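Local coordinates for SYE1 (Shewanella oneidensis, PDB 4AWT), which binds flavin mononucleotide and probably acts as an NAD(P)H-dependent oxidoreductase of the Old Yellow Enzyme family, at residues 24-29 against 348-353; 66-71 against 130-135; 191-196 against 243-248. The protein carries 1 engineered substitution. All coordinates share one frame; numbering follows the deposited sequence. Where two conformers were deposited one is given.

Interaction 1 (24-29 against 348-353); sequences PLTRSR and TLFGGG. Engineered in segment 24-29: Leu25 (natural residue Met). With FMN (flavin mononucleotide), chain B; BOG (octyl beta-D-glucopyranoside), chain D.
Arg29 reaches across to the 348-353 loop and spends its guanidinium almost entirely on backbone carbonyls there. Its chain leaves CB with CG anti to the carbonyl carbon (chi1 -58°) and bends at chi2, which brings CD within 3.4 Å of Gly352 O. NE then donates to Gly353 O at 2.8 Å in a nearly straight bond (165°), and NH2 takes the same oxygen in a side-on grip. At the far end NH1 and NH2 both reach Thr348 O end-on, in the plane of the group, with NH2 2.9 Å from that oxygen; NH1 also donates backwards to Arg27 O at 3.0 Å. The carbonyls of Thr348 and Gly353 therefore both lie at the edge of the flat group, whose rotation is fixed from two sides.

Arg27 folds alongside, its NE 2.9 Å from Leu349 O on a lone pair of that carbonyl, while NH2 joins the two Arg29 nitrogens at Thr348 O and also bonds Gly356 O. Gly351 N returns a backbone bond of 3.0 Å to Arg27 O. Nearer the flavin, Thr26 O meets the Phe350 ring at its edge, 3.2 Å from CE1, and Thr26 OG1 donates to O4 of the flavin mononucleotide. The engineered Leu25 lays CD2 against the flavin's benzenoid ring.

Two buried arginines thus pay for the carbonyls of Thr348, Leu349 and Gly353 in a loop without regular structure; the carbonyl oxygens would probably stabilise their positive charge, and the bonds tie the C-terminal loop to the segment that touches the flavin.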
loop_
_atom_site.group_PDB
_atom_site.type_symbol
_atom_site.label_atom_id
_atom_site.label_comp_id
_atom_site.label_asym_id
_atom_site.label_seq_id
_atom_site.Cartn_x
_atom_site.Cartn_y
_atom_site.Cartn_z
ATOM N N PRO A 24 -2.192 -4.293 -1.554
ATOM C CA PRO A 24 -2.154 -4.295 -0.090
ATOM C C PRO A 24 -3.546 -4.326 0.499
ATOM O O PRO A 24 -4.405 -3.520 0.153
ATOM C CB PRO A 24 -1.466 -2.972 0.242
ATOM C CG PRO A 24 -0.562 -2.767 -0.900
ATOM C CD PRO A 24 -1.449 -3.153 -2.087
ATOM N N LEU A 25 -3.762 -5.236 1.479
ATOM C CA LEU A 25 -5.051 -5.372 2.137
ATOM C C LEU A 25 -4.822 -5.611 3.619
ATOM O O LEU A 25 -4.592 -6.749 4.058
ATOM C CB LEU A 25 -5.879 -6.522 1.534
ATOM C CG LEU A 25 -6.199 -6.374 0.048
ATOM C CD1 LEU A 25 -6.470 -7.747 -0.557
ATOM C CD2 LEU A 25 -7.381 -5.417 -0.166
ATOM N N THR A 26 -4.903 -4.573 4.414
ATOM C CA THR A 26 -4.853 -4.674 5.882
ATOM C C THR A 26 -5.913 -5.634 6.361
ATOM O O THR A 26 -7.101 -5.442 6.094
ATOM C CB THR A 26 -5.107 -3.282 6.485
ATOM O OG1 THR A 26 -3.985 -2.422 6.252
ATOM C CG2 THR A 26 -5.345 -3.305 7.973
ATOM N N ARG A 27 -5.477 -6.629 7.131
ATOM C CA ARG A 27 -6.378 -7.616 7.728
ATOM C C ARG A 27 -6.338 -7.582 9.254
ATOM O O ARG A 27 -7.174 -8.247 9.904
ATOM C CB ARG A 27 -6.140 -9.025 7.209
ATOM C CG ARG A 27 -6.111 -9.136 5.695
ATOM C CD ARG A 27 -7.351 -8.547 4.992
ATOM N NE ARG A 27 -8.583 -9.193 5.478
ATOM C CZ ARG A 27 -9.005 -10.387 5.095
ATOM N NH1 ARG A 27 -8.425 -11.030 4.113
ATOM N NH2 ARG A 27 -10.081 -10.916 5.692
ATOM N N SER A 28 -5.386 -6.885 9.844
ATOM C CA SER A 28 -5.325 -6.732 11.289
ATOM C C SER A 28 -5.381 -8.090 12.009
ATOM O O SER A 28 -6.146 -8.263 12.960
ATOM C CB SER A 28 -6.352 -5.739 11.785
ATOM O OG SER A 28 -6.020 -4.447 11.329
ATOM N N ARG A 29 -4.533 -9.004 11.564
ATOM C CA ARG A 29 -4.426 -10.357 12.096
ATOM C C ARG A 29 -3.123 -10.572 12.835
ATOM O O ARG A 29 -2.832 -11.713 13.226
ATOM C CB ARG A 29 -4.583 -11.417 10.987
ATOM C CG ARG A 29 -5.882 -11.402 10.183
ATOM C CD ARG A 29 -7.050 -11.572 11.090
ATOM N NE ARG A 29 -8.248 -12.275 10.495
ATOM C CZ ARG A 29 -9.201 -11.706 9.778
ATOM N NH1 ARG A 29 -9.083 -10.474 9.329
ATOM N NH2 ARG A 29 -10.274 -12.417 9.473
ATOM N N THR A 348 -15.513 -9.587 8.799
ATOM C CA THR A 348 -14.295 -10.333 9.083
ATOM C C THR A 348 -13.113 -9.795 8.317
ATOM O O THR A 348 -12.041 -10.434 8.223
ATOM C CB THR A 348 -14.496 -11.835 8.862
ATOM O OG1 THR A 348 -14.944 -12.007 7.524
ATOM C CG2 THR A 348 -15.514 -12.403 9.834
ATOM N N LEU A 349 -13.206 -8.573 7.794
ATOM C CA LEU A 349 -12.057 -7.934 7.151
ATOM C C LEU A 349 -10.907 -7.737 8.143
ATOM O O LEU A 349 -9.758 -7.939 7.775
ATOM C CB LEU A 349 -12.430 -6.638 6.498
ATOM C CG LEU A 349 -13.263 -6.805 5.222
ATOM C CD1 LEU A 349 -13.713 -5.471 4.724
ATOM C CD2 LEU A 349 -12.483 -7.511 4.133
ATOM N N PHE A 350 -11.219 -7.267 9.351
ATOM C CA PHE A 350 -10.245 -6.780 10.287
ATOM C C PHE A 350 -10.351 -7.511 11.612
ATOM O O PHE A 350 -11.437 -7.565 12.208
ATOM C CB PHE A 350 -10.425 -5.269 10.564
ATOM C CG PHE A 350 -10.460 -4.449 9.320
ATOM C CD1 PHE A 350 -9.368 -4.370 8.480
ATOM C CD2 PHE A 350 -11.590 -3.767 8.983
ATOM C CE1 PHE A 350 -9.393 -3.605 7.349
ATOM C CE2 PHE A 350 -11.639 -3.012 7.850
ATOM C CZ PHE A 350 -10.545 -2.934 7.041
ATOM N N GLY A 351 -9.230 -7.979 12.129
ATOM C CA GLY A 351 -9.228 -8.631 13.445
ATOM C C GLY A 351 -9.721 -10.068 13.350
ATOM O O GLY A 351 -10.057 -10.585 12.306
ATOM N N GLY A 352 -9.773 -10.699 14.492
ATOM C CA GLY A 352 -10.167 -12.103 14.529
ATOM C C GLY A 352 -9.069 -13.027 14.099
ATOM O O GLY A 352 -7.843 -12.763 14.219
ATOM N N GLY A 353 -9.442 -14.150 13.571
ATOM C CA GLY A 353 -8.550 -15.246 13.250
ATOM C C GLY A 353 -8.755 -15.735 11.838
ATOM O O GLY A 353 -8.931 -14.970 10.893
HETATM N N1 FMN B . -4.392 -0.086 0.479
HETATM C C2 FMN B . -3.124 0.073 0.837
HETATM O O2 FMN B . -2.309 0.727 0.133
HETATM N N3 FMN B . -2.657 -0.489 2.017
HETATM C C4 FMN B . -3.460 -1.230 2.868
HETATM O O4 FMN B . -2.930 -1.793 3.862
HETATM C C4A FMN B . -4.811 -1.292 2.534
HETATM N N5 FMN B . -5.716 -1.935 3.377
HETATM C C5A FMN B . -6.953 -2.345 2.812
HETATM C C6 FMN B . -7.768 -3.206 3.505
HETATM C C7 FMN B . -8.996 -3.665 2.971
HETATM C C7M FMN B . -9.773 -4.706 3.739
HETATM C C8 FMN B . -9.388 -3.187 1.757
HETATM C C8M FMN B . -10.671 -3.649 1.096
HETATM C C9 FMN B . -8.566 -2.292 1.042
HETATM C C9A FMN B . -7.338 -1.869 1.554
HETATM N N10 FMN B . -6.484 -1.023 0.815
HETATM C C10 FMN B . -5.203 -0.791 1.277
HETATM C "C1'" FMN B . -6.886 -0.589 -0.526
HETATM C "C2'" FMN B . -6.744 -1.689 -1.594
HETATM O "O2'" FMN B . -5.378 -1.968 -1.849
HETATM C "C3'" FMN B . -7.355 -1.292 -2.923
HETATM O "O3'" FMN B . -6.657 -0.216 -3.530
HETATM C "C4'" FMN B . -8.854 -0.946 -2.871
HETATM O "O4'" FMN B . -9.585 -1.883 -2.095
HETATM C "C5'" FMN B . -9.454 -0.753 -4.250
HETATM O "O5'" FMN B . -9.386 -1.961 -5.027
HETATM P P FMN B . -10.689 -2.909 -5.139
HETATM O O1P FMN B . -10.917 -3.488 -3.765
HETATM O O2P FMN B . -11.843 -2.042 -5.591
HETATM O O3P FMN B . -10.268 -3.943 -6.154
HETATM C C1 BOG D . -9.225 1.137 6.268
HETATM O O1 BOG D . -10.518 0.638 6.470
HETATM C C2 BOG D . -8.181 0.068 6.359
HETATM O O2 BOG D . -8.106 -0.478 7.659
HETATM C C3 BOG D . -6.774 0.590 6.027
HETATM O O3 BOG D . -5.875 -0.476 5.897
HETATM C C4 BOG D . -6.842 1.271 4.652
HETATM O O4 BOG D . -5.599 1.819 4.368
HETATM C C5 BOG D . -7.943 2.322 4.584
HETATM O O5 BOG D . -9.150 1.655 4.897
HETATM C C6 BOG D . -8.037 2.957 3.220
HETATM O O6 BOG D . -9.028 3.963 3.334
HETATM C "C1'" BOG D . -11.446 1.581 6.952
HETATM C "C2'" BOG D . -12.806 1.010 7.344
HETATM C "C3'" BOG D . -13.394 0.076 6.332
HETATM C "C4'" BOG D . -14.875 -0.286 6.365
HETATM C "C5'" BOG D . -14.977 -1.805 6.534
HETATM C "C6'" BOG D . -15.531 -2.157 7.916
HETATM C "C7'" BOG D . -15.600 -3.685 8.083
HETATM C "C8'" BOG D . -16.639 -3.942 9.168
HETATM O O HOH W 1 -6.497 -10.060 15.081
#

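Interaction 2 (66-71 against 130-135); sequences KGYAWT and KVFVDN. With BOG (octyl beta-D-glucopyranoside), chain D.
Tyr68 and Phe132 interlock at the middle of this contact: CB of Tyr68 sits over the face of the Phe132 ring, 4.0 Å from its centroid, and the two side chains cross at about a right angle. Phe132 reaches that position with CG between the backbone N and the carbonyl carbon (chi1 57°). The tyrosine ring passes beside Val131, whose CG1 fills the angle next to Tyr68 CE2 at 3.6 Å, while CB of Val131 presses on Gly67 O.

On the other flank Ala69 CB fills the corner between the Trp70 ring, whose centre it covers, and the 133-134 backbone, 3.6 Å from Asp134 N and 4.0 Å from Phe132 CD1. The indole meets Asp134 edge-on, NE1 donating to OD2 at 2.9 Å from above the carboxylate plane, while Asp134 OD1 accepts from Gly136 N. A single backbone bond, Ala69 N to Phe132 O, joins the segments between these flanks.

Water 2 bridges Tyr68 OH and Lys130 O, and the hydroxyl also bonds Tyr186. The octyl glucoside places O2 over one face of the tyrosine ring. An alanine in place of Tyr68 would probably leave Val131 CG1 facing a gap and Tyr186 without its hydroxyl mate.

Residues 66-71 follow barrel strand 53-60 and precede helix 77-92, with a type II turn from Tyr68 to Thr71; strand 130-133 pairs with antiparallel strand 141-144, where Phe142 meets the Phe132 ring edge-to-face.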
loop_
_atom_site.group_PDB
_atom_site.type_symbol
_atom_site.label_atom_id
_atom_site.label_comp_id
_atom_site.label_asym_id
_atom_site.label_seq_id
_atom_site.Cartn_x
_atom_site.Cartn_y
_atom_site.Cartn_z
ATOM N N LYS A 66 1.990 3.349 13.029
ATOM C CA LYS A 66 0.807 2.487 13.027
ATOM C C LYS A 66 -0.474 3.286 13.125
ATOM O O LYS A 66 -0.550 4.236 13.933
ATOM C CB LYS A 66 0.927 1.551 14.216
ATOM C CG LYS A 66 -0.158 0.532 14.403
ATOM C CD LYS A 66 0.114 -0.321 15.646
ATOM C CE LYS A 66 -1.004 -1.216 16.078
ATOM N NZ LYS A 66 -0.576 -1.961 17.291
ATOM N N GLY A 67 -1.486 2.892 12.339
ATOM C CA GLY A 67 -2.777 3.524 12.328
ATOM C C GLY A 67 -3.944 2.749 12.867
ATOM O O GLY A 67 -4.960 3.342 13.207
ATOM N N TYR A 68 -3.820 1.415 12.874
ATOM C CA TYR A 68 -4.925 0.512 13.096
ATOM C C TYR A 68 -4.474 -0.593 14.001
ATOM O O TYR A 68 -3.340 -1.059 13.913
ATOM C CB TYR A 68 -5.457 -0.060 11.757
ATOM C CG TYR A 68 -5.838 1.031 10.790
ATOM C CD1 TYR A 68 -4.859 1.593 9.958
ATOM C CD2 TYR A 68 -7.126 1.515 10.697
ATOM C CE1 TYR A 68 -5.153 2.629 9.102
ATOM C CE2 TYR A 68 -7.439 2.530 9.808
ATOM C CZ TYR A 68 -6.441 3.106 9.028
ATOM O OH TYR A 68 -6.682 4.119 8.155
ATOM N N ALA A 69 -5.402 -1.098 14.833
ATOM C CA ALA A 69 -5.044 -2.175 15.730
ATOM C C ALA A 69 -4.568 -3.397 14.939
ATOM O O ALA A 69 -5.096 -3.757 13.900
ATOM C CB ALA A 69 -6.234 -2.577 16.577
ATOM N N TRP A 70 -3.565 -4.059 15.507
ATOM C CA TRP A 70 -3.179 -5.426 15.137
ATOM C C TRP A 70 -2.589 -5.513 13.728
ATOM O O TRP A 70 -2.583 -6.603 13.141
ATOM C CB TRP A 70 -4.304 -6.461 15.307
ATOM C CG TRP A 70 -5.100 -6.284 16.577
ATOM C CD1 TRP A 70 -4.588 -6.209 17.860
ATOM C CD2 TRP A 70 -6.507 -6.142 16.670
ATOM N NE1 TRP A 70 -5.619 -6.052 18.737
ATOM C CE2 TRP A 70 -6.815 -5.993 18.037
ATOM C CE3 TRP A 70 -7.525 -6.120 15.729
ATOM C CZ2 TRP A 70 -8.121 -5.829 18.452
ATOM C CZ3 TRP A 70 -8.819 -5.957 16.135
ATOM C CH2 TRP A 70 -9.112 -5.809 17.494
ATOM N N THR A 71 -2.075 -4.422 13.174
ATOM C CA THR A 71 -1.361 -4.510 11.917
ATOM C C THR A 71 0.060 -4.955 12.164
ATOM O O THR A 71 0.680 -4.624 13.204
ATOM C CB THR A 71 -1.427 -3.193 11.123
ATOM O OG1 THR A 71 -0.772 -2.127 11.848
ATOM C CG2 THR A 71 -2.853 -2.762 10.904
ATOM N N LYS A 130 -12.027 7.985 10.514
ATOM C CA LYS A 130 -11.922 7.116 11.687
ATOM C C LYS A 130 -10.839 6.042 11.401
ATOM O O LYS A 130 -10.636 5.619 10.266
ATOM C CB LYS A 130 -13.235 6.458 12.027
ATOM C CG LYS A 130 -14.307 7.482 12.417
ATOM C CD LYS A 130 -15.605 6.864 12.918
ATOM C CE LYS A 130 -16.628 7.976 13.221
ATOM N NZ LYS A 130 -17.955 7.379 13.582
ATOM N N VAL A 131 -10.237 5.614 12.470
ATOM C CA VAL A 131 -9.411 4.416 12.522
ATOM C C VAL A 131 -10.045 3.454 13.526
ATOM O O VAL A 131 -11.163 3.673 13.971
ATOM C CB VAL A 131 -7.935 4.706 12.813
ATOM C CG1 VAL A 131 -7.362 5.597 11.709
ATOM C CG2 VAL A 131 -7.746 5.318 14.163
ATOM N N PHE A 132 -9.343 2.365 13.851
ATOM C CA PHE A 132 -9.860 1.494 14.883
ATOM C C PHE A 132 -8.695 1.120 15.814
ATOM O O PHE A 132 -7.532 1.060 15.415
ATOM C CB PHE A 132 -10.621 0.279 14.363
ATOM C CG PHE A 132 -9.845 -0.639 13.419
ATOM C CD1 PHE A 132 -8.950 -1.568 13.892
ATOM C CD2 PHE A 132 -10.048 -0.547 12.050
ATOM C CE1 PHE A 132 -8.262 -2.418 13.022
ATOM C CE2 PHE A 132 -9.389 -1.388 11.207
ATOM C CZ PHE A 132 -8.501 -2.330 11.662
ATOM N N VAL A 133 -9.081 0.836 17.046
ATOM C CA VAL A 133 -8.172 0.525 18.135
ATOM C C VAL A 133 -8.621 -0.742 18.789
ATOM O O VAL A 133 -9.736 -1.223 18.616
ATOM C CB VAL A 133 -8.123 1.688 19.166
ATOM C CG1 VAL A 133 -7.674 2.993 18.536
ATOM C CG2 VAL A 133 -9.458 1.803 19.878
ATOM N N ASP A 134 -7.725 -1.325 19.569
ATOM C CA ASP A 134 -8.047 -2.457 20.470
ATOM C C ASP A 134 -8.665 -1.918 21.729
ATOM O O ASP A 134 -8.006 -1.121 22.431
ATOM C CB ASP A 134 -6.713 -3.160 20.759
ATOM C CG ASP A 134 -6.759 -4.430 21.598
ATOM O OD1 ASP A 134 -7.819 -4.667 22.176
ATOM O OD2 ASP A 134 -5.743 -5.204 21.559
ATOM N N ASN A 135 -9.911 -2.289 21.950
ATOM C CA ASN A 135 -10.582 -1.788 23.139
ATOM C C ASN A 135 -10.628 -2.918 24.175
ATOM O O ASN A 135 -11.401 -2.783 25.134
ATOM C CB ASN A 135 -11.979 -1.287 22.843
ATOM C CG ASN A 135 -12.791 -2.383 22.172
ATOM O OD1 ASN A 135 -12.546 -3.589 22.263
ATOM N ND2 ASN A 135 -13.827 -1.898 21.488
HETATM C C1 BOG D . -9.225 1.137 6.268
HETATM O O1 BOG D . -10.518 0.638 6.470
HETATM C C2 BOG D . -8.181 0.068 6.359
HETATM O O2 BOG D . -8.106 -0.478 7.659
HETATM C C3 BOG D . -6.774 0.590 6.027
HETATM O O3 BOG D . -5.875 -0.476 5.897
HETATM C C4 BOG D . -6.842 1.271 4.652
HETATM O O4 BOG D . -5.599 1.819 4.368
HETATM C C5 BOG D . -7.943 2.322 4.584
HETATM O O5 BOG D . -9.150 1.655 4.897
HETATM C C6 BOG D . -8.037 2.957 3.220
HETATM O O6 BOG D . -9.028 3.963 3.334
HETATM C "C1'" BOG D . -11.446 1.581 6.952
HETATM C "C2'" BOG D . -12.806 1.010 7.344
HETATM C "C3'" BOG D . -13.394 0.076 6.332
HETATM C "C4'" BOG D . -14.875 -0.286 6.365
HETATM C "C5'" BOG D . -14.977 -1.805 6.534
HETATM C "C6'" BOG D . -15.531 -2.157 7.916
HETATM C "C7'" BOG D . -15.600 -3.685 8.083
HETATM C "C8'" BOG D . -16.639 -3.942 9.168
HETATM O O HOH W 2 -9.175 4.838 8.073
#

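Interaction 3 (191-196 against 243-248); sequences FIDSEA and TVDADP
Ser194 is bound to the 243-248 loop through both its backbone and its side chain. Its N donates to Asp245 OD1 at 2.9 Å (158°), on the anti lone pair of that oxygen. Its hydroxyl, placed between the backbone N and the carbonyl carbon (chi1 64°), accepts from Ala246 N at 3.0 Å and gives its own proton to Glu195 OE2 at 2.6 Å. OG therefore has one donor and one acceptor, and Glu195, bent back at chi2, is held against its neighbour, with OE2 beside Ala246 CB.

One residue further, Glu195 N donates to Val244 O at 2.9 Å, nearly along the C=O axis. The carbonyl is also bordered by CB of Asp193 and by CB and CG of Glu195. Ala196 N donates to Asp193 O within its own segment, and Ala196 CB packs on Thr243 CG2 at 3.9 Å.

The two aspartates are supplied from different quarters. Asp193 OD1 takes a hydrogen bond from Tyr252 OH on helix 248-261, and Asp193 OD2 lies 3.2 Å from Thr243 CB. Asp245 divides its carboxylate: OD1 serves Ser194 N, whereas OD2 accepts from Asp247 N, above the carboxylate plane, and bonds Thr251 OG1. The nearest oxygens of the pair, Asp193 OD1 and Asp245 OD1, are 4.6 Å apart, so each charge would probably raise the proton affinity of the other; Arg210 makes a long, weak ion pair with Asp245.

Asp245 forms an Asx turn that ends on Asp247, the N-cap of helix 248-261. The contact joins that turn to the end of helix 187-192 in the TIM barrel, and Ser194 also lines the pocket of the bound ethyl hydrogen carbonate.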
loop_
_atom_site.group_PDB
_atom_site.type_symbol
_atom_site.label_atom_id
_atom_site.label_comp_id
_atom_site.label_asym_id
_atom_site.label_seq_id
_atom_site.Cartn_x
_atom_site.Cartn_y
_atom_site.Cartn_z
ATOM N N PHE A 191 2.087 15.353 2.992
ATOM C CA PHE A 191 3.006 16.338 2.438
ATOM C C PHE A 191 2.680 16.695 0.989
ATOM O O PHE A 191 2.774 17.849 0.597
ATOM C CB PHE A 191 4.468 15.882 2.506
ATOM C CG PHE A 191 5.094 15.952 3.877
ATOM C CD1 PHE A 191 4.829 14.989 4.848
ATOM C CD2 PHE A 191 5.926 17.008 4.217
ATOM C CE1 PHE A 191 5.420 15.051 6.086
ATOM C CE2 PHE A 191 6.504 17.083 5.458
ATOM C CZ PHE A 191 6.258 16.103 6.384
ATOM N N ILE A 192 2.334 15.695 0.175
ATOM C CA ILE A 192 2.130 15.929 -1.261
ATOM C C ILE A 192 0.975 16.863 -1.521
ATOM O O ILE A 192 1.056 17.756 -2.370
ATOM C CB ILE A 192 1.907 14.595 -2.000
ATOM C CG1 ILE A 192 3.127 13.701 -1.943
ATOM C CG2 ILE A 192 1.483 14.859 -3.453
ATOM C CD1 ILE A 192 2.907 12.281 -2.452
ATOM N N ASP A 193 -0.160 16.613 -0.877
ATOM C CA ASP A 193 -1.415 17.269 -1.231
ATOM C C ASP A 193 -1.509 18.641 -0.569
ATOM O O ASP A 193 -1.385 18.801 0.638
ATOM C CB ASP A 193 -2.587 16.404 -0.865
ATOM C CG ASP A 193 -2.833 15.191 -1.767
ATOM O OD1 ASP A 193 -2.075 15.051 -2.742
ATOM O OD2 ASP A 193 -3.780 14.445 -1.451
ATOM N N SER A 194 -1.771 19.653 -1.409
ATOM C CA SER A 194 -1.656 21.035 -0.961
ATOM C C SER A 194 -2.529 21.348 0.216
ATOM O O SER A 194 -2.133 22.141 1.080
ATOM C CB SER A 194 -1.961 21.966 -2.116
ATOM O OG SER A 194 -3.273 21.854 -2.572
ATOM N N GLU A 195 -3.764 20.802 0.306
ATOM C CA GLU A 195 -4.656 21.242 1.345
ATOM C C GLU A 195 -4.334 20.552 2.694
ATOM O O GLU A 195 -4.931 20.917 3.716
ATOM C CB GLU A 195 -6.100 21.045 0.936
ATOM C CG GLU A 195 -6.420 21.753 -0.363
ATOM C CD GLU A 195 -5.824 23.163 -0.540
ATOM O OE1 GLU A 195 -6.394 23.934 0.261
ATOM O OE2 GLU A 195 -4.910 23.511 -1.367
ATOM N N ALA A 196 -3.450 19.588 2.679
ATOM C CA ALA A 196 -3.015 18.933 3.901
ATOM C C ALA A 196 -1.690 19.461 4.441
ATOM O O ALA A 196 -1.275 19.048 5.510
ATOM C CB ALA A 196 -2.914 17.430 3.658
ATOM N N THR A 243 -6.900 13.942 2.528
ATOM C CA THR A 243 -5.937 14.689 1.770
ATOM C C THR A 243 -6.526 15.073 0.414
ATOM O O THR A 243 -6.928 14.184 -0.366
ATOM C CB THR A 243 -4.624 13.917 1.579
ATOM O OG1 THR A 243 -4.825 12.637 1.003
ATOM C CG2 THR A 243 -3.906 13.714 2.893
ATOM N N VAL A 244 -6.507 16.389 0.160
ATOM C CA VAL A 244 -6.977 16.984 -1.082
ATOM C C VAL A 244 -5.868 17.823 -1.673
ATOM O O VAL A 244 -5.279 18.626 -0.914
ATOM C CB VAL A 244 -8.213 17.898 -0.796
ATOM C CG1 VAL A 244 -8.720 18.536 -2.080
ATOM C CG2 VAL A 244 -9.319 17.087 -0.130
ATOM N N ASP A 245 -5.591 17.693 -2.958
ATOM C CA ASP A 245 -4.655 18.554 -3.638
ATOM C C ASP A 245 -5.425 19.501 -4.567
ATOM O O ASP A 245 -6.403 19.104 -5.189
ATOM C CB ASP A 245 -3.663 17.781 -4.463
ATOM C CG ASP A 245 -2.609 18.635 -5.064
ATOM O OD1 ASP A 245 -1.938 19.385 -4.272
ATOM O OD2 ASP A 245 -2.443 18.632 -6.279
ATOM N N ALA A 246 -5.024 20.714 -4.678
ATOM C CA ALA A 246 -5.710 21.738 -5.478
ATOM C C ALA A 246 -5.518 21.525 -6.970
ATOM O O ALA A 246 -6.418 21.872 -7.759
ATOM C CB ALA A 246 -5.259 23.131 -5.116
ATOM N N ASP A 247 -4.413 20.962 -7.425
ATOM C CA ASP A 247 -4.118 20.792 -8.839
ATOM C C ASP A 247 -3.507 19.396 -9.027
ATOM O O ASP A 247 -2.336 19.263 -9.333
ATOM C CB ASP A 247 -3.207 21.907 -9.342
ATOM C CG ASP A 247 -3.025 22.013 -10.832
ATOM O OD1 ASP A 247 -3.530 21.099 -11.559
ATOM O OD2 ASP A 247 -2.360 22.981 -11.285
ATOM N N PRO A 248 -4.331 18.384 -8.852
ATOM C CA PRO A 248 -3.731 17.034 -8.797
ATOM C C PRO A 248 -3.171 16.583 -10.108
ATOM O O PRO A 248 -2.220 15.785 -10.092
ATOM C CB PRO A 248 -4.901 16.162 -8.280
ATOM C CG PRO A 248 -6.117 16.963 -8.600
ATOM C CD PRO A 248 -5.724 18.378 -8.492
#

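How the interactions relate
All three contacts join segments around an eight-stranded parallel TIM barrel. Interactions 1 and 2 are neighbours, with centres 11 Å apart; they meet where Ser28 OG makes a probable hydrogen bond with Ala69 O and packs on Phe132, and both touch the octyl glucoside beside the flavin. Interaction 3 stands apart, its centre 29 Å from that of interaction 1 and 25 Å from that of interaction 2. Along the chain, interaction 1 encloses the other two, which follow in series. The loops after strands 20-22 and 53-60 and the C-terminal loop thus pack together near the cofactor, while interaction 3 links the end of helix 187-192, after strand 177-181, to the loop between strand 230-234 and helix 248-261.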